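Local structure of IPT/TIG domain-containing protein (Bacteroides thetaiotaomicron, 3TC9) at residues B[220-225]-B[238-243]; B[249-254]-B[258-263]; B[282-287]-B[304-309]. The protein probably serves as an auxiliary nutrient-binding protein, built from an immunoglobulin-like domain and a six-bladed beta-propeller. One frame throughout, in Å; residues are numbered along the deposited sequence.

Contact 1: residues B[220-225]-B[238-243]; sequences TELTKG and GELYFN
The strands carrying Leu222 and Leu240 belong to different sheets, and even where they come nearest their CA atoms stay 10.5 Å apart, so side chains alone bridge the gap. This is packing between two successive blades of the beta-propeller: 219-224 is the outermost strand of one four-stranded blade, while 240-244 is the second strand of the blade that follows it in the chain. Leu222 and Leu240 reach toward each other tip to tip, CD2 of Leu222 lying 4.0 Å from CD2 of Leu240. Both leucines set CG anti to the backbone N (chi1 -175° and -172°), which carries their branches toward each other across the interface. One residue on, the hydroxyl OG1 of Thr223 sits over one face of the Phe242 ring, 4.1 Å from CZ. That hydroxyl is not left to the aromatic face alone, since it also hydrogen-bonds to the side chains of Asn206 and Asn207 in the neighbouring strand of its own blade. Tyr253, from the strand beside 240-244, touches all four of these side chains and so contributes to the same buried layer. On the 238-243 segment, Tyr241 faces away from this layer, and its OH donates a 2.6 Å hydrogen bond to the anti lone pair of Glu239 OE2, the lone pair directed away from the other carboxylate oxygen.

Contact 2: residues B[249-254]-B[258-263]; sequences QVFRYD and QETTPL
Phe251, Arg252 and Tyr253 pair antiparallel with Pro262, Thr261 and Thr260, the two strand axes approaching to 4.5 Å with 148° between their directions. Arg252 and Thr261 form the hydrogen-bonded pair: Arg252 N donates to Thr261 O and Thr261 N to Arg252 O, each at 2.7 Å. Leu263 N to Val250 O and Asp254 N to Glu259 O continue the pattern in both directions, before a weak bond from Gln258 N to Asp254 O at the turn. On the face of Phe251 and Tyr253, CE1 of Phe251 lies 3.8 Å from CB of Pro262. Gln249, bent at chi2 (112°), lays its CG over one face of the Phe251 ring and brings OE1 beside the proline. The two strands form a beta hairpin, the outer half of a four-stranded propeller blade, with 260-265 as the blade's outermost strand. Near the turn the Tyr253 ring takes OG1 of Thr260 at its edge, in plane, 3.4 Å from CD1, while its OH runs alongside the Gln258 side chain, 3.5 Å from CG. Replacing Tyr253 with an alanine would probably leave the aliphatic stem of Gln258 without the phenol group it lies beside and the Thr260 hydroxyl without the ring edge it abuts, opening a gap beside the turn. On the face that carries Arg252 and Thr261, CB of Arg252 is met by CD1 of Leu263 at 3.7 Å, and the extended arginine chain carries NH2 on to a hydrogen bond with the carbonyl O of Lys304. Asp254 turns back to the loop, OD1 accepting bonds from Thr256 OG1 and Thr257 N.

Contact 3: residues B[282-287]-B[304-309]; sequences NYAYIV and KRLTTP. With EDO (1,2-ethanediol), chain T.
Ala284 meets Leu306, and Ile286 meets Pro309, between two strands that are not neighbours: 293-300 runs between them in the sheet, and the closest CA pair, Ile286 and Pro309, is 8.0 Å apart. Ala284 and Ile286 point toward the other segment from alternate positions of strand 283-288, while Tyr283 points away from it. CB of Ala284 lies 4.0 Å from CD2 of Leu306. The Ile286 chain is extended (chi2 179°), which pushes CD1 forward to meet CG of Pro309 obliquely at 3.8 Å. Phe277, from the innermost strand of the blade, touches both Ala284 and Leu306, and Phe264 of the preceding blade packs on both Leu306 and Pro309.

Just before the strand, the exposed Asn282 reaches a molecule of 1,2-ethanediol, probably taken up from the crystallisation liquor. Its CB lies 3.9 Å from C2 of the diol. CG, next along the chain, is 4.1 Å from the diol O1, and at the tip ND2 donates a hydrogen bond to that same O1 at 3.2 Å, with 154° at the hydrogen. The other branch, OD1, turns to a weak bond from Trp301 NE1. The Tyr283 ring presents its edge to the diol, CE2 standing 3.9 Å from C1, and Arg296 binds the diol as well. Tyr283 CE1, in turn, sits over a face of the Tyr285 ring.

Side chains of the second and fourth strands thus meet across the third within one four-stranded blade, on the face against which the preceding blade packs, as in a beta-propeller.

Contacts 1 and 3 are buried and rest on side chains alone, whereas contact 2 is a surface hairpin held mainly by backbone hydrogen bonds, with exposed residues along its outer strand. Contact 1 joins two blades; contact 2 lies within the second of these; contact 3 lies within the blade that comes next in the chain, its segments separated by one strand. Contacts 1 and 2 share a sheet, for strands 240-244 and 249-253 are adjacent in it, and Leu240 O and Phe242 O probably accept hydrogen bonds from Tyr253 N and Phe251 N. Towards contact 3 the chemistry turns polar: Glu239 OE2 and Tyr241 OH of contact 1 pack near the Lys304 carbonyl that Arg252 binds.

Contact 1: residues B[220-225]-B[238-243]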
loop_
_atom_site.group_PDB
_atom_site.type_symbol
_atom_site.label_atom_id
_atom_site.label_comp_id
_atom_site.label_asym_id
_atom_site.label_seq_id
_atom_site.Cartn_x
_atom_site.Cartn_y
_atom_site.Cartn_z
ATOM N N THR B 220 -28.579 9.333 -25.788
ATOM C CA THR B 220 -28.298 9.398 -27.221
ATOM C C THR B 220 -27.700 8.054 -27.606
ATOM O O THR B 220 -26.977 7.450 -26.819
ATOM C CB THR B 220 -27.385 10.594 -27.576
ATOM O OG1 THR B 220 -27.880 11.778 -26.956
ATOM C CG2 THR B 220 -27.265 10.831 -29.085
ATOM N N GLU B 221 -28.033 7.574 -28.795
ATOM C CA GLU B 221 -27.532 6.324 -29.344
ATOM C C GLU B 221 -26.103 6.569 -29.847
ATOM O O GLU B 221 -25.831 7.638 -30.394
ATOM C CB GLU B 221 -28.493 5.879 -30.462
ATOM C CG GLU B 221 -28.011 4.812 -31.423
ATOM C CD GLU B 221 -28.746 4.856 -32.751
ATOM O OE1 GLU B 221 -30.001 4.884 -32.747
ATOM O OE2 GLU B 221 -28.059 4.902 -33.798
ATOM N N LEU B 222 -25.186 5.607 -29.619
ATOM C CA LEU B 222 -23.791 5.705 -30.064
ATOM C C LEU B 222 -23.549 4.743 -31.243
ATOM O O LEU B 222 -22.980 5.147 -32.261
ATOM C CB LEU B 222 -22.826 5.431 -28.893
ATOM C CG LEU B 222 -21.339 5.615 -29.154
ATOM C CD1 LEU B 222 -20.959 7.084 -29.256
ATOM C CD2 LEU B 222 -20.548 4.963 -28.073
ATOM N N THR B 223 -23.983 3.480 -31.086
ATOM C CA THR B 223 -23.905 2.407 -32.090
ATOM C C THR B 223 -25.203 1.575 -32.009
ATOM O O THR B 223 -25.903 1.603 -30.992
ATOM C CB THR B 223 -22.619 1.504 -31.936
ATOM O OG1 THR B 223 -22.639 0.791 -30.697
ATOM C CG2 THR B 223 -21.318 2.268 -32.054
ATOM N N LYS B 224 -25.504 0.852 -33.092
ATOM C CA LYS B 224 -26.616 -0.082 -33.248
ATOM C C LYS B 224 -26.036 -1.493 -33.341
ATOM O O LYS B 224 -24.930 -1.660 -33.878
ATOM C CB LYS B 224 -27.435 0.247 -34.519
ATOM C CG LYS B 224 -28.302 1.493 -34.406
ATOM C CD LYS B 224 -28.953 1.869 -35.734
ATOM C CE LYS B 224 -28.166 2.924 -36.481
ATOM N NZ LYS B 224 -28.842 3.349 -37.734
ATOM N N GLY B 225 -26.764 -2.488 -32.839
ATOM C CA GLY B 225 -26.300 -3.866 -32.917
ATOM C C GLY B 225 -27.018 -4.827 -31.998
ATOM O O GLY B 225 -27.430 -4.459 -30.892
ATOM N N GLY B 238 -8.703 5.730 -25.221
ATOM C CA GLY B 238 -10.123 6.066 -25.249
ATOM C C GLY B 238 -11.079 5.417 -26.235
ATOM O O GLY B 238 -12.267 5.738 -26.190
ATOM N N GLU B 239 -10.614 4.491 -27.108
ATOM C CA GLU B 239 -11.513 3.820 -28.067
ATOM C C GLU B 239 -12.413 2.757 -27.370
ATOM O O GLU B 239 -12.059 2.238 -26.311
ATOM C CB GLU B 239 -10.740 3.211 -29.255
ATOM C CG GLU B 239 -9.925 1.971 -28.944
ATOM C CD GLU B 239 -8.516 2.162 -28.417
ATOM O OE1 GLU B 239 -8.169 3.285 -27.990
ATOM O OE2 GLU B 239 -7.748 1.176 -28.437
ATOM N N LEU B 240 -13.566 2.435 -27.986
ATOM C CA LEU B 240 -14.548 1.511 -27.422
ATOM C C LEU B 240 -14.492 0.115 -28.046
ATOM O O LEU B 240 -14.479 -0.019 -29.269
ATOM C CB LEU B 240 -15.950 2.093 -27.609
ATOM C CG LEU B 240 -17.094 1.356 -26.913
ATOM C CD1 LEU B 240 -17.194 1.768 -25.477
ATOM C CD2 LEU B 240 -18.398 1.633 -27.594
ATOM N N TYR B 241 -14.499 -0.915 -27.193
ATOM C CA TYR B 241 -14.522 -2.319 -27.591
ATOM C C TYR B 241 -15.833 -2.915 -27.113
ATOM O O TYR B 241 -16.258 -2.648 -25.985
ATOM C CB TYR B 241 -13.318 -3.081 -27.010
ATOM C CG TYR B 241 -12.006 -2.604 -27.596
ATOM C CD1 TYR B 241 -11.525 -3.124 -28.795
ATOM C CD2 TYR B 241 -11.264 -1.602 -26.974
ATOM C CE1 TYR B 241 -10.334 -2.665 -29.357
ATOM C CE2 TYR B 241 -10.071 -1.135 -27.528
ATOM C CZ TYR B 241 -9.623 -1.657 -28.732
ATOM O OH TYR B 241 -8.478 -1.183 -29.312
ATOM N N PHE B 242 -16.503 -3.674 -27.968
ATOM C CA PHE B 242 -17.771 -4.300 -27.583
ATOM C C PHE B 242 -17.931 -5.570 -28.390
ATOM O O PHE B 242 -17.107 -5.837 -29.263
ATOM C CB PHE B 242 -18.958 -3.332 -27.757
ATOM C CG PHE B 242 -19.158 -2.800 -29.152
ATOM C CD1 PHE B 242 -18.509 -1.640 -29.573
ATOM C CD2 PHE B 242 -20.040 -3.422 -30.031
ATOM C CE1 PHE B 242 -18.702 -1.139 -30.869
ATOM C CE2 PHE B 242 -20.230 -2.926 -31.320
ATOM C CZ PHE B 242 -19.566 -1.780 -31.729
ATOM N N ASN B 243 -18.953 -6.373 -28.092
ATOM C CA ASN B 243 -19.119 -7.634 -28.803
ATOM C C ASN B 243 -20.515 -7.789 -29.395
ATOM O O ASN B 243 -21.361 -6.890 -29.327
ATOM C CB ASN B 243 -18.808 -8.828 -27.837
ATOM C CG ASN B 243 -19.970 -9.271 -26.952
ATOM O OD1 ASN B 243 -20.747 -8.451 -26.484
ATOM N ND2 ASN B 243 -20.186 -10.585 -26.788
#

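Contact 2: residues B[249-254]-B[258-263]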
loop_
_atom_site.group_PDB
_atom_site.type_symbol
_atom_site.label_atom_id
_atom_site.label_comp_id
_atom_site.label_asym_id
_atom_site.label_seq_id
_atom_site.Cartn_x
_atom_site.Cartn_y
_atom_site.Cartn_z
ATOM N N GLN B 249 -18.048 -12.030 -31.755
ATOM C CA GLN B 249 -17.203 -11.054 -32.423
ATOM C C GLN B 249 -16.927 -9.817 -31.564
ATOM O O GLN B 249 -17.852 -9.220 -31.014
ATOM C CB GLN B 249 -17.832 -10.615 -33.751
ATOM C CG GLN B 249 -16.971 -9.638 -34.542
ATOM C CD GLN B 249 -16.438 -10.215 -35.811
ATOM O OE1 GLN B 249 -15.237 -10.151 -36.078
ATOM N NE2 GLN B 249 -17.327 -10.756 -36.638
ATOM N N VAL B 250 -15.655 -9.395 -31.547
ATOM C CA VAL B 250 -15.198 -8.166 -30.915
ATOM C C VAL B 250 -15.206 -7.064 -31.991
ATOM O O VAL B 250 -14.771 -7.304 -33.127
ATOM C CB VAL B 250 -13.801 -8.351 -30.273
ATOM C CG1 VAL B 250 -13.325 -7.068 -29.571
ATOM C CG2 VAL B 250 -13.796 -9.547 -29.314
ATOM N N PHE B 251 -15.718 -5.875 -31.635
ATOM C CA PHE B 251 -15.768 -4.689 -32.490
ATOM C C PHE B 251 -15.015 -3.548 -31.845
ATOM O O PHE B 251 -15.000 -3.436 -30.625
ATOM C CB PHE B 251 -17.214 -4.268 -32.770
ATOM C CG PHE B 251 -17.997 -5.281 -33.560
ATOM C CD1 PHE B 251 -17.915 -5.317 -34.953
ATOM C CD2 PHE B 251 -18.834 -6.194 -32.917
ATOM C CE1 PHE B 251 -18.627 -6.258 -35.687
ATOM C CE2 PHE B 251 -19.557 -7.137 -33.652
ATOM C CZ PHE B 251 -19.462 -7.148 -35.036
ATOM N N ARG B 252 -14.394 -2.702 -32.664
ATOM C CA ARG B 252 -13.659 -1.533 -32.194
ATOM C C ARG B 252 -14.333 -0.277 -32.725
ATOM O O ARG B 252 -14.538 -0.169 -33.924
ATOM C CB ARG B 252 -12.205 -1.616 -32.650
ATOM C CG ARG B 252 -11.326 -0.526 -32.113
ATOM C CD ARG B 252 -10.063 -0.503 -32.944
ATOM N NE ARG B 252 -9.048 0.370 -32.356
ATOM C CZ ARG B 252 -8.963 1.667 -32.610
ATOM N NH1 ARG B 252 -9.821 2.244 -33.437
ATOM N NH2 ARG B 252 -8.012 2.399 -32.040
ATOM N N TYR B 253 -14.676 0.662 -31.853
ATOM C CA TYR B 253 -15.317 1.891 -32.287
ATOM C C TYR B 253 -14.431 3.092 -31.968
ATOM O O TYR B 253 -14.020 3.277 -30.829
ATOM C CB TYR B 253 -16.708 2.031 -31.647
ATOM C CG TYR B 253 -17.381 3.362 -31.908
ATOM C CD1 TYR B 253 -18.082 3.589 -33.086
ATOM C CD2 TYR B 253 -17.331 4.387 -30.968
ATOM C CE1 TYR B 253 -18.728 4.805 -33.321
ATOM C CE2 TYR B 253 -17.946 5.616 -31.204
ATOM C CZ TYR B 253 -18.649 5.820 -32.379
ATOM O OH TYR B 253 -19.272 7.025 -32.611
ATOM N N ASP B 254 -14.149 3.907 -32.982
ATOM C CA ASP B 254 -13.347 5.119 -32.820
ATOM C C ASP B 254 -14.290 6.308 -32.694
ATOM O O ASP B 254 -15.079 6.561 -33.600
ATOM C CB ASP B 254 -12.365 5.292 -33.986
ATOM C CG ASP B 254 -11.353 6.406 -33.788
ATOM O OD1 ASP B 254 -11.771 7.577 -33.689
ATOM O OD2 ASP B 254 -10.143 6.108 -33.751
ATOM N N GLN B 258 -15.940 7.894 -35.858
ATOM C CA GLN B 258 -17.250 7.249 -35.679
ATOM C C GLN B 258 -17.308 5.959 -36.526
ATOM O O GLN B 258 -18.383 5.495 -36.896
ATOM C CB GLN B 258 -18.426 8.203 -35.954
ATOM C CG GLN B 258 -18.471 9.393 -34.993
ATOM C CD GLN B 258 -19.654 10.307 -35.210
ATOM O OE1 GLN B 258 -20.663 9.941 -35.823
ATOM N NE2 GLN B 258 -19.562 11.526 -34.696
ATOM N N GLU B 259 -16.130 5.340 -36.745
ATOM C CA GLU B 259 -15.967 4.104 -37.510
ATOM C C GLU B 259 -15.839 2.865 -36.617
ATOM O O GLU B 259 -15.037 2.828 -35.671
ATOM C CB GLU B 259 -14.752 4.196 -38.449
ATOM C CG GLU B 259 -15.142 4.544 -39.878
ATOM C CD GLU B 259 -14.220 5.507 -40.605
ATOM O OE1 GLU B 259 -13.027 5.168 -40.785
ATOM O OE2 GLU B 259 -14.703 6.580 -41.035
ATOM N N THR B 260 -16.660 1.854 -36.934
ATOM C CA THR B 260 -16.665 0.557 -36.271
ATOM C C THR B 260 -15.825 -0.417 -37.114
ATOM O O THR B 260 -16.030 -0.532 -38.326
ATOM C CB THR B 260 -18.098 0.037 -36.027
ATOM O OG1 THR B 260 -18.810 0.937 -35.162
ATOM C CG2 THR B 260 -18.108 -1.370 -35.424
ATOM N N THR B 261 -14.882 -1.103 -36.464
ATOM C CA THR B 261 -14.018 -2.071 -37.108
ATOM C C THR B 261 -14.233 -3.424 -36.463
ATOM O O THR B 261 -14.044 -3.539 -35.249
ATOM C CB THR B 261 -12.546 -1.618 -37.016
ATOM O OG1 THR B 261 -12.432 -0.297 -37.542
ATOM C CG2 THR B 261 -11.585 -2.551 -37.754
ATOM N N PRO B 262 -14.598 -4.482 -37.226
ATOM C CA PRO B 262 -14.668 -5.828 -36.610
ATOM C C PRO B 262 -13.227 -6.305 -36.363
ATOM O O PRO B 262 -12.361 -6.117 -37.232
ATOM C CB PRO B 262 -15.417 -6.676 -37.650
ATOM C CG PRO B 262 -15.735 -5.740 -38.803
ATOM C CD PRO B 262 -14.842 -4.549 -38.682
ATOM N N LEU B 263 -12.931 -6.840 -35.167
ATOM C CA LEU B 263 -11.545 -7.203 -34.855
ATOM C C LEU B 263 -11.240 -8.692 -35.006
ATOM O O LEU B 263 -10.452 -9.072 -35.878
ATOM C CB LEU B 263 -11.172 -6.730 -33.446
ATOM C CG LEU B 263 -10.225 -5.530 -33.341
ATOM C CD1 LEU B 263 -10.525 -4.455 -34.378
ATOM C CD2 LEU B 263 -10.267 -4.945 -31.951
#

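Contact 3: residues B[282-287]-B[304-309]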
loop_
_atom_site.group_PDB
_atom_site.type_symbol
_atom_site.label_atom_id
_atom_site.label_comp_id
_atom_site.label_asym_id
_atom_site.label_seq_id
_atom_site.Cartn_x
_atom_site.Cartn_y
_atom_site.Cartn_z
ATOM N N ASN B 282 -2.404 -2.254 -20.948
ATOM C CA ASN B 282 -1.501 -3.171 -21.675
ATOM C C ASN B 282 -2.198 -4.437 -22.161
ATOM O O ASN B 282 -1.689 -5.102 -23.060
ATOM C CB ASN B 282 -0.288 -3.551 -20.812
ATOM C CG ASN B 282 0.731 -2.437 -20.692
ATOM O OD1 ASN B 282 0.810 -1.537 -21.529
ATOM N ND2 ASN B 282 1.540 -2.466 -19.645
ATOM N N TYR B 283 -3.342 -4.785 -21.530
ATOM C CA TYR B 283 -4.127 -5.963 -21.883
ATOM C C TYR B 283 -5.507 -5.864 -21.321
ATOM O O TYR B 283 -5.771 -5.021 -20.478
ATOM C CB TYR B 283 -3.441 -7.265 -21.393
ATOM C CG TYR B 283 -3.481 -7.502 -19.896
ATOM C CD1 TYR B 283 -4.523 -8.225 -19.309
ATOM C CD2 TYR B 283 -2.439 -7.075 -19.074
ATOM C CE1 TYR B 283 -4.554 -8.467 -17.936
ATOM C CE2 TYR B 283 -2.430 -7.364 -17.710
ATOM C CZ TYR B 283 -3.495 -8.049 -17.146
ATOM O OH TYR B 283 -3.513 -8.290 -15.802
ATOM N N ALA B 284 -6.385 -6.765 -21.758
ATOM C CA ALA B 284 -7.726 -6.883 -21.230
ATOM C C ALA B 284 -8.032 -8.336 -20.958
ATOM O O ALA B 284 -7.487 -9.217 -21.623
ATOM C CB ALA B 284 -8.743 -6.300 -22.200
ATOM N N TYR B 285 -8.873 -8.581 -19.944
ATOM C CA TYR B 285 -9.417 -9.899 -19.678
ATOM C C TYR B 285 -10.732 -9.968 -20.436
ATOM O O TYR B 285 -11.469 -8.973 -20.490
ATOM C CB TYR B 285 -9.604 -10.197 -18.179
ATOM C CG TYR B 285 -8.335 -10.586 -17.450
ATOM C CD1 TYR B 285 -7.400 -11.439 -18.038
ATOM C CD2 TYR B 285 -8.077 -10.124 -16.165
ATOM C CE1 TYR B 285 -6.235 -11.819 -17.362
ATOM C CE2 TYR B 285 -6.901 -10.469 -15.491
ATOM C CZ TYR B 285 -5.986 -11.327 -16.090
ATOM O OH TYR B 285 -4.855 -11.713 -15.403
ATOM N N ILE B 286 -10.971 -11.096 -21.104
ATOM C CA ILE B 286 -12.193 -11.372 -21.832
ATOM C C ILE B 286 -12.874 -12.469 -21.002
ATOM O O ILE B 286 -12.368 -13.593 -20.919
ATOM C CB ILE B 286 -11.908 -11.723 -23.318
ATOM C CG1 ILE B 286 -11.287 -10.492 -24.040
ATOM C CG2 ILE B 286 -13.196 -12.210 -24.016
ATOM C CD1 ILE B 286 -10.915 -10.669 -25.504
ATOM N N VAL B 287 -13.944 -12.082 -20.275
ATOM C CA VAL B 287 -14.649 -12.943 -19.343
ATOM C C VAL B 287 -15.829 -13.542 -20.046
ATOM O O VAL B 287 -16.806 -12.815 -20.331
ATOM C CB VAL B 287 -15.043 -12.140 -18.074
ATOM C CG1 VAL B 287 -15.864 -12.975 -17.079
ATOM C CG2 VAL B 287 -13.798 -11.530 -17.404
ATOM N N LYS B 304 -3.013 0.458 -31.937
ATOM C CA LYS B 304 -4.036 0.931 -30.996
ATOM C C LYS B 304 -5.240 -0.041 -31.028
ATOM O O LYS B 304 -6.388 0.391 -31.120
ATOM C CB LYS B 304 -4.435 2.403 -31.268
ATOM C CG LYS B 304 -3.282 3.368 -31.007
ATOM C CD LYS B 304 -3.673 4.828 -31.092
ATOM C CE LYS B 304 -2.447 5.708 -31.001
ATOM N NZ LYS B 304 -2.799 7.119 -30.695
ATOM N N ARG B 305 -4.944 -1.371 -30.962
ATOM C CA ARG B 305 -5.936 -2.453 -30.996
ATOM C C ARG B 305 -5.628 -3.602 -30.067
ATOM O O ARG B 305 -4.459 -3.947 -29.850
ATOM C CB ARG B 305 -6.016 -3.059 -32.401
ATOM C CG ARG B 305 -6.776 -2.248 -33.428
ATOM C CD ARG B 305 -6.432 -2.750 -34.805
ATOM N NE ARG B 305 -7.045 -1.937 -35.852
ATOM C CZ ARG B 305 -7.470 -2.417 -37.017
ATOM N NH1 ARG B 305 -7.374 -3.716 -37.285
ATOM N NH2 ARG B 305 -8.003 -1.605 -37.921
ATOM N N LEU B 306 -6.696 -4.263 -29.586
ATOM C CA LEU B 306 -6.591 -5.503 -28.851
ATOM C C LEU B 306 -6.159 -6.568 -29.858
ATOM O O LEU B 306 -6.471 -6.443 -31.050
ATOM C CB LEU B 306 -7.941 -5.852 -28.211
ATOM C CG LEU B 306 -8.260 -5.203 -26.868
ATOM C CD1 LEU B 306 -9.662 -5.577 -26.418
ATOM C CD2 LEU B 306 -7.251 -5.593 -25.814
ATOM N N THR B 307 -5.422 -7.586 -29.431
ATOM C CA THR B 307 -4.960 -8.611 -30.384
ATOM C C THR B 307 -5.515 -9.986 -29.997
ATOM O O THR B 307 -6.124 -10.117 -28.939
ATOM C CB THR B 307 -3.425 -8.616 -30.439
ATOM O OG1 THR B 307 -2.915 -8.930 -29.142
ATOM C CG2 THR B 307 -2.841 -7.297 -30.932
ATOM N N THR B 308 -5.269 -11.008 -30.837
ATOM C CA THR B 308 -5.695 -12.414 -30.699
ATOM C C THR B 308 -5.565 -12.887 -29.248
ATOM O O THR B 308 -4.444 -12.913 -28.725
ATOM C CB THR B 308 -4.887 -13.335 -31.664
ATOM O OG1 THR B 308 -4.881 -12.761 -32.973
ATOM C CG2 THR B 308 -5.437 -14.760 -31.724
ATOM N N PRO B 309 -6.717 -13.228 -28.599
ATOM C CA PRO B 309 -6.698 -13.650 -27.184
ATOM C C PRO B 309 -6.215 -15.075 -26.937
ATOM O O PRO B 309 -6.346 -15.950 -27.793
ATOM C CB PRO B 309 -8.180 -13.560 -26.770
ATOM C CG PRO B 309 -8.868 -12.889 -27.874
ATOM C CD PRO B 309 -8.103 -13.167 -29.099
HETATM C C1 EDO T . 0.917 -5.507 -16.976
HETATM O O1 EDO T . 0.924 -4.075 -16.926
HETATM C C2 EDO T . 1.411 -5.993 -18.338
HETATM O O2 EDO T . 1.675 -7.405 -18.274
#